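Local coordinates for AxyAgu115A (Amphibacillus xylanus NBRC 15112, PDB 6NPS), which probably acts as a family GH115 alpha-glucuronidase, a hydrolase that removes glucuronic acid side groups from xylan-type hemicellulose, at residues Y212-D224 with M242-E256. The protein carries 3 engineered substitutions. Residues are numbered along the deposited sequence; the frame is centred on the assembly and turned at random.
Sequences YLWPAMWSARFND and MGASHHEPCLRYGEE
G243 N donates to L213 O (2.8 Å), one of the backbone hydrogen bonds that pair the parallel strands 212-214 and 241-242. Where they end, one face of the W214 indole is covered by the A244-S245 backbone: CA of S245 stands 3.6 Å from the centroid of its six-membered ring, 8° off the normal, a CH-pi contact, and A244 O lies over the same face. NE1 gives its hydrogen to Y212 OH within the indole plane (2.9 Å), which helps to hold the ring in its rotation. Were W214 an alanine, the S245 backbone would probably lose the flat surface it packs on, and Y212 OH the N-H that it accepts. G243 suits its place because a side chain would collide with Y212 OH.

Apolar packing follows. M242, bent at chi2 and chi3, curls its CE over one face of F222, 3.7 Å from the ring centroid, with SD obliquely placed in a Met-aromatic contact. F222 CB in turn covers a face of Y253, whose CE1 meets P215 CG at 3.4 Å, while its hydroxyl holds G243 O. Apart from this cluster, M217 CE sits among polar atoms, S245 OG, H247 NE2 (3.1 Å) and the E248 carboxylate.

Polar groups close the far end. N223 ND2 donates a hydrogen bond to E256 OE2 (2.9 Å), amide and carboxylate planes nearly perpendicular, while Y253 N donates to that oxygen from the opposite face; R252 takes OE1 in a salt bridge. This pairing probably steadies E256's charge beside D224, itself bridged to R290.

Each segment starts in a strand and runs on as a loop from its C-terminal end; the strands are neighbours in the parallel TIM-type barrel of GH115, and this is the end where such folds place their active sites. A glycerol, probably from the crystallisation liquor, hydrogen-bonds to H246 NE2, consistent with a pocket there.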
loop_
_atom_site.group_PDB
_atom_site.type_symbol
_atom_site.label_atom_id
_atom_site.label_comp_id
_atom_site.label_asym_id
_atom_site.label_seq_id
_atom_site.Cartn_x
_atom_site.Cartn_y
_atom_site.Cartn_z
ATOM N N TYR A 212 -2.761 49.985 3.652
ATOM C CA TYR A 212 -1.441 49.515 4.054
ATOM C C TYR A 212 -1.049 48.330 3.178
ATOM O O TYR A 212 -1.881 47.468 2.914
ATOM C CB TYR A 212 -1.472 49.107 5.539
ATOM C CG TYR A 212 -0.175 48.588 6.188
ATOM C CD1 TYR A 212 -0.143 47.336 6.791
ATOM C CD2 TYR A 212 0.971 49.399 6.283
ATOM C CE1 TYR A 212 0.978 46.864 7.415
ATOM C CE2 TYR A 212 2.133 48.907 6.904
ATOM C CZ TYR A 212 2.114 47.664 7.490
ATOM O OH TYR A 212 3.232 47.164 8.113
ATOM N N LEU A 213 0.209 48.282 2.736
ATOM C CA LEU A 213 0.655 47.243 1.802
ATOM C C LEU A 213 2.056 46.747 2.167
ATOM O O LEU A 213 2.936 47.566 2.461
ATOM C CB LEU A 213 0.666 47.816 0.368
ATOM C CG LEU A 213 1.189 46.920 -0.757
ATOM C CD1 LEU A 213 0.199 45.798 -1.052
ATOM C CD2 LEU A 213 1.421 47.764 -2.003
ATOM N N TRP A 214 2.256 45.418 2.151
ATOM C CA TRP A 214 3.580 44.839 2.008
ATOM C C TRP A 214 3.746 44.406 0.557
ATOM O O TRP A 214 2.969 43.560 0.066
ATOM C CB TRP A 214 3.800 43.632 2.924
ATOM C CG TRP A 214 3.802 43.863 4.421
ATOM C CD1 TRP A 214 3.678 45.062 5.095
ATOM C CD2 TRP A 214 3.913 42.845 5.422
ATOM N NE1 TRP A 214 3.685 44.827 6.457
ATOM C CE2 TRP A 214 3.828 43.483 6.680
ATOM C CE3 TRP A 214 4.044 41.436 5.373
ATOM C CZ2 TRP A 214 3.869 42.770 7.887
ATOM C CZ3 TRP A 214 4.069 40.729 6.563
ATOM C CH2 TRP A 214 3.975 41.398 7.809
ATOM N N PRO A 215 4.725 44.934 -0.154
ATOM C CA PRO A 215 4.873 44.620 -1.577
ATOM C C PRO A 215 5.594 43.305 -1.796
ATOM O O PRO A 215 6.092 42.654 -0.868
ATOM C CB PRO A 215 5.715 45.778 -2.098
ATOM C CG PRO A 215 6.608 46.102 -0.926
ATOM C CD PRO A 215 5.766 45.871 0.320
ATOM N N ALA A 216 5.610 42.896 -3.061
ATOM C CA ALA A 216 6.368 41.709 -3.429
ATOM C C ALA A 216 7.850 41.926 -3.140
ATOM O O ALA A 216 8.379 43.040 -3.297
ATOM C CB ALA A 216 6.151 41.382 -4.908
ATOM N N MET A 217 8.504 40.866 -2.670
ATOM C CA MET A 217 9.845 40.976 -2.133
ATOM C C MET A 217 10.729 39.777 -2.431
ATOM O O MET A 217 11.887 39.786 -2.005
ATOM C CB MET A 217 9.804 41.180 -0.608
ATOM C CG MET A 217 8.895 40.164 0.065
ATOM S SD MET A 217 9.636 38.703 0.845
ATOM C CE MET A 217 9.628 39.254 2.548
ATOM N N TRP A 218 10.249 38.755 -3.144
ATOM C CA TRP A 218 11.104 37.581 -3.328
ATOM C C TRP A 218 12.199 37.827 -4.359
ATOM O O TRP A 218 13.384 37.599 -4.076
ATOM C CB TRP A 218 10.280 36.343 -3.694
ATOM C CG TRP A 218 9.854 35.620 -2.457
ATOM C CD1 TRP A 218 10.004 36.056 -1.171
ATOM C CD2 TRP A 218 9.213 34.341 -2.372
ATOM N NE1 TRP A 218 9.487 35.141 -0.291
ATOM C CE2 TRP A 218 8.999 34.075 -0.999
ATOM C CE3 TRP A 218 8.798 33.392 -3.320
ATOM C CZ2 TRP A 218 8.389 32.899 -0.552
ATOM C CZ3 TRP A 218 8.191 32.232 -2.872
ATOM C CH2 TRP A 218 7.992 31.997 -1.502
ATOM N N SER A 219 11.830 38.229 -5.577
ATOM C CA SER A 219 12.798 38.592 -6.615
ATOM C C SER A 219 12.499 39.995 -7.139
ATOM O O SER A 219 12.493 40.267 -8.352
ATOM C CB SER A 219 12.804 37.581 -7.756
ATOM O OG SER A 219 11.827 37.932 -8.720
ATOM N N ALA A 220 12.194 40.887 -6.208
ATOM C CA ALA A 220 11.781 42.242 -6.516
ATOM C C ALA A 220 12.308 43.140 -5.415
ATOM O O ALA A 220 12.493 42.699 -4.276
ATOM C CB ALA A 220 10.252 42.362 -6.605
ATOM N N ARG A 221 12.526 44.407 -5.755
ATOM C CA ARG A 221 12.917 45.424 -4.782
ATOM C C ARG A 221 11.989 46.606 -5.020
ATOM O O ARG A 221 12.181 47.358 -5.987
ATOM C CB ARG A 221 14.382 45.834 -4.956
ATOM C CG ARG A 221 15.349 44.767 -4.505
ATOM C CD ARG A 221 16.781 45.154 -4.865
ATOM N NE ARG A 221 16.996 45.205 -6.309
ATOM C CZ ARG A 221 17.953 45.916 -6.911
ATOM N NH1 ARG A 221 18.812 46.633 -6.195
ATOM N NH2 ARG A 221 18.062 45.907 -8.231
ATOM N N PHE A 222 11.008 46.748 -4.135
ATOM C CA PHE A 222 9.968 47.737 -4.324
ATOM C C PHE A 222 10.578 49.129 -4.415
ATOM O O PHE A 222 10.148 49.935 -5.245
ATOM C CB PHE A 222 8.975 47.635 -3.186
ATOM C CG PHE A 222 7.812 48.599 -3.286
ATOM C CD1 PHE A 222 6.710 48.319 -4.083
ATOM C CD2 PHE A 222 7.841 49.806 -2.571
ATOM C CE1 PHE A 222 5.607 49.228 -4.108
ATOM C CE2 PHE A 222 6.798 50.717 -2.636
ATOM C CZ PHE A 222 5.659 50.411 -3.383
ATOM N N ASN A 223 11.624 49.403 -3.617
ATOM C CA ASN A 223 12.240 50.754 -3.608
ATOM C C ASN A 223 13.087 51.056 -4.830
ATOM O O ASN A 223 13.496 52.211 -4.997
ATOM C CB ASN A 223 13.119 50.956 -2.377
ATOM C CG ASN A 223 12.309 50.942 -1.094
ATOM O OD1 ASN A 223 11.161 51.404 -1.068
ATOM N ND2 ASN A 223 12.881 50.367 -0.026
ATOM N N ASP A 224 13.350 50.060 -5.688
ATOM C CA ASP A 224 14.286 50.186 -6.795
ATOM C C ASP A 224 13.714 49.832 -8.161
ATOM O O ASP A 224 14.391 50.095 -9.162
ATOM C CB ASP A 224 15.511 49.287 -6.556
ATOM C CG ASP A 224 16.226 49.596 -5.239
ATOM O OD1 ASP A 224 17.011 50.581 -5.197
ATOM O OD2 ASP A 224 16.014 48.856 -4.250
ATOM N N MET A 242 3.230 52.313 3.097
ATOM C CA MET A 242 4.023 51.127 2.786
ATOM C C MET A 242 4.501 50.474 4.078
ATOM O O MET A 242 4.788 51.147 5.067
ATOM C CB MET A 242 5.211 51.488 1.884
ATOM C CG MET A 242 4.808 51.922 0.454
ATOM S SD MET A 242 3.647 50.731 -0.337
ATOM C CE MET A 242 4.681 49.236 -0.308
ATOM N N GLY A 243 4.573 49.145 4.074
ATOM C CA GLY A 243 5.257 48.479 5.173
ATOM C C GLY A 243 6.155 47.368 4.671
ATOM O O GLY A 243 6.377 47.202 3.464
ATOM N N ALA A 244 6.630 46.553 5.603
ATOM C CA ALA A 244 7.569 45.516 5.243
ATOM C C ALA A 244 7.384 44.346 6.181
ATOM O O ALA A 244 6.949 44.502 7.329
ATOM C CB ALA A 244 9.034 46.042 5.305
ATOM N N SER A 245 7.744 43.162 5.694
ATOM C CA SER A 245 7.521 41.973 6.477
ATOM C C SER A 245 8.472 41.936 7.669
ATOM O O SER A 245 9.381 42.763 7.826
ATOM C CB SER A 245 7.665 40.726 5.609
ATOM O OG SER A 245 9.041 40.430 5.381
ATOM N N HIS A 246 8.256 40.894 8.472
ATOM C CA HIS A 246 8.911 40.667 9.752
ATOM C C HIS A 246 10.430 40.670 9.673
ATOM O O HIS A 246 11.082 40.929 10.689
ATOM C CB HIS A 246 8.430 39.320 10.306
ATOM C CG HIS A 246 8.143 38.305 9.242
ATOM N ND1 HIS A 246 9.116 37.465 8.739
ATOM C CD2 HIS A 246 6.999 37.999 8.575
ATOM C CE1 HIS A 246 8.587 36.682 7.815
ATOM N NE2 HIS A 246 7.301 36.978 7.703
ATOM N N HIS A 247 10.977 40.367 8.512
ATOM C CA HIS A 247 12.408 40.347 8.322
ATOM C C HIS A 247 12.953 41.431 7.439
ATOM O O HIS A 247 13.958 41.242 6.843
ATOM C CB HIS A 247 12.897 39.005 7.827
ATOM C CG HIS A 247 12.383 38.609 6.492
ATOM N ND1 HIS A 247 13.149 38.670 5.357
ATOM C CD2 HIS A 247 11.211 38.068 6.117
ATOM C CE1 HIS A 247 12.456 38.230 4.330
ATOM N NE2 HIS A 247 11.275 37.850 4.767
ATOM N N GLU A 248 12.266 42.545 7.318
ATOM C CA GLU A 248 12.716 43.647 6.470
ATOM C C GLU A 248 12.712 44.953 7.257
ATOM O O GLU A 248 11.963 45.876 6.927
ATOM C CB GLU A 248 11.849 43.742 5.214
ATOM C CG GLU A 248 11.939 42.461 4.296
ATOM C CD GLU A 248 10.876 42.465 3.189
ATOM O OE1 GLU A 248 9.667 42.528 3.510
ATOM O OE2 GLU A 248 11.238 42.422 1.994
ATOM N N PRO A 249 13.574 45.086 8.271
ATOM C CA PRO A 249 13.571 46.302 9.092
ATOM C C PRO A 249 14.185 47.532 8.421
ATOM O O PRO A 249 14.997 47.455 7.492
ATOM C CB PRO A 249 14.397 45.905 10.317
ATOM C CG PRO A 249 15.304 44.773 9.826
ATOM C CD PRO A 249 14.484 44.042 8.821
ATOM N N CYS A 250 13.738 48.694 8.921
ATOM C CA CYS A 250 14.328 49.997 8.634
ATOM C C CYS A 250 14.236 50.339 7.155
ATOM O O CYS A 250 15.167 50.911 6.580
ATOM C CB CYS A 250 15.784 50.037 9.088
ATOM S SG CYS A 250 15.845 50.220 10.859
ATOM N N LEU A 251 13.121 49.964 6.542
ATOM C CA LEU A 251 12.733 50.376 5.182
ATOM C C LEU A 251 13.624 49.754 4.104
ATOM O O LEU A 251 13.797 50.313 3.009
ATOM C CB LEU A 251 12.697 51.903 5.055
ATOM C CG LEU A 251 11.809 52.600 6.097
ATOM C CD1 LEU A 251 11.898 54.133 5.941
ATOM C CD2 LEU A 251 10.315 52.106 6.015
ATOM N N ARG A 252 14.174 48.584 4.411
ATOM C CA ARG A 252 15.026 47.813 3.512
ATOM C C ARG A 252 14.297 46.527 3.149
ATOM O O ARG A 252 14.139 45.652 4.012
ATOM C CB ARG A 252 16.340 47.476 4.207
ATOM C CG ARG A 252 17.230 48.719 4.380
ATOM C CD ARG A 252 17.690 49.230 3.032
ATOM N NE ARG A 252 18.950 49.952 3.178
ATOM C CZ ARG A 252 19.611 50.542 2.182
ATOM N NH1 ARG A 252 19.143 50.508 0.935
ATOM N NH2 ARG A 252 20.755 51.175 2.439
ATOM N N TYR A 253 13.909 46.366 1.878
ATOM C CA TYR A 253 13.268 45.094 1.524
ATOM C C TYR A 253 14.309 43.988 1.375
ATOM O O TYR A 253 15.499 44.253 1.210
ATOM C CB TYR A 253 12.441 45.236 0.252
ATOM C CG TYR A 253 11.234 46.115 0.544
ATOM C CD1 TYR A 253 10.107 45.587 1.179
ATOM C CD2 TYR A 253 11.269 47.489 0.262
ATOM C CE1 TYR A 253 9.022 46.397 1.497
ATOM C CE2 TYR A 253 10.192 48.289 0.566
ATOM C CZ TYR A 253 9.064 47.729 1.179
ATOM O OH TYR A 253 7.986 48.522 1.504
ATOM N N GLY A 254 13.821 42.736 1.362
ATOM C CA GLY A 254 14.672 41.589 1.624
ATOM C C GLY A 254 15.782 41.373 0.614
ATOM O O GLY A 254 16.803 40.758 0.940
ATOM N N GLU A 255 15.613 41.849 -0.619
ATOM C CA GLU A 255 16.653 41.622 -1.624
ATOM C C GLU A 255 17.689 42.756 -1.697
ATOM O O GLU A 255 18.713 42.601 -2.390
ATOM C CB GLU A 255 16.016 41.423 -3.004
ATOM C CG GLU A 255 15.194 40.137 -3.135
ATOM C CD GLU A 255 16.063 38.900 -3.309
ATOM O OE1 GLU A 255 16.465 38.276 -2.295
ATOM O OE2 GLU A 255 16.349 38.556 -4.475
ATOM N N GLU A 256 17.461 43.885 -1.009
ATOM C CA GLU A 256 18.381 45.022 -1.133
ATOM C C GLU A 256 19.792 44.644 -0.715
ATOM O O GLU A 256 20.757 44.962 -1.419
ATOM C CB GLU A 256 17.882 46.221 -0.321
ATOM C CG GLU A 256 16.562 46.793 -0.884
ATOM C CD GLU A 256 16.176 48.180 -0.336
ATOM O OE1 GLU A 256 17.048 49.086 -0.285
ATOM O OE2 GLU A 256 14.973 48.359 0.019
HETATM O O HOH W 1 5.842 47.894 8.365
HETATM O O HOH W 2 7.368 43.182 1.997
HETATM O O HOH W 3 13.013 42.518 -1.761
HETATM O O HOH W 4 19.796 46.885 -3.401
HETATM O O HOH W 5 13.761 47.894 -2.475
HETATM O O HOH W 6 18.484 49.117 -2.885
#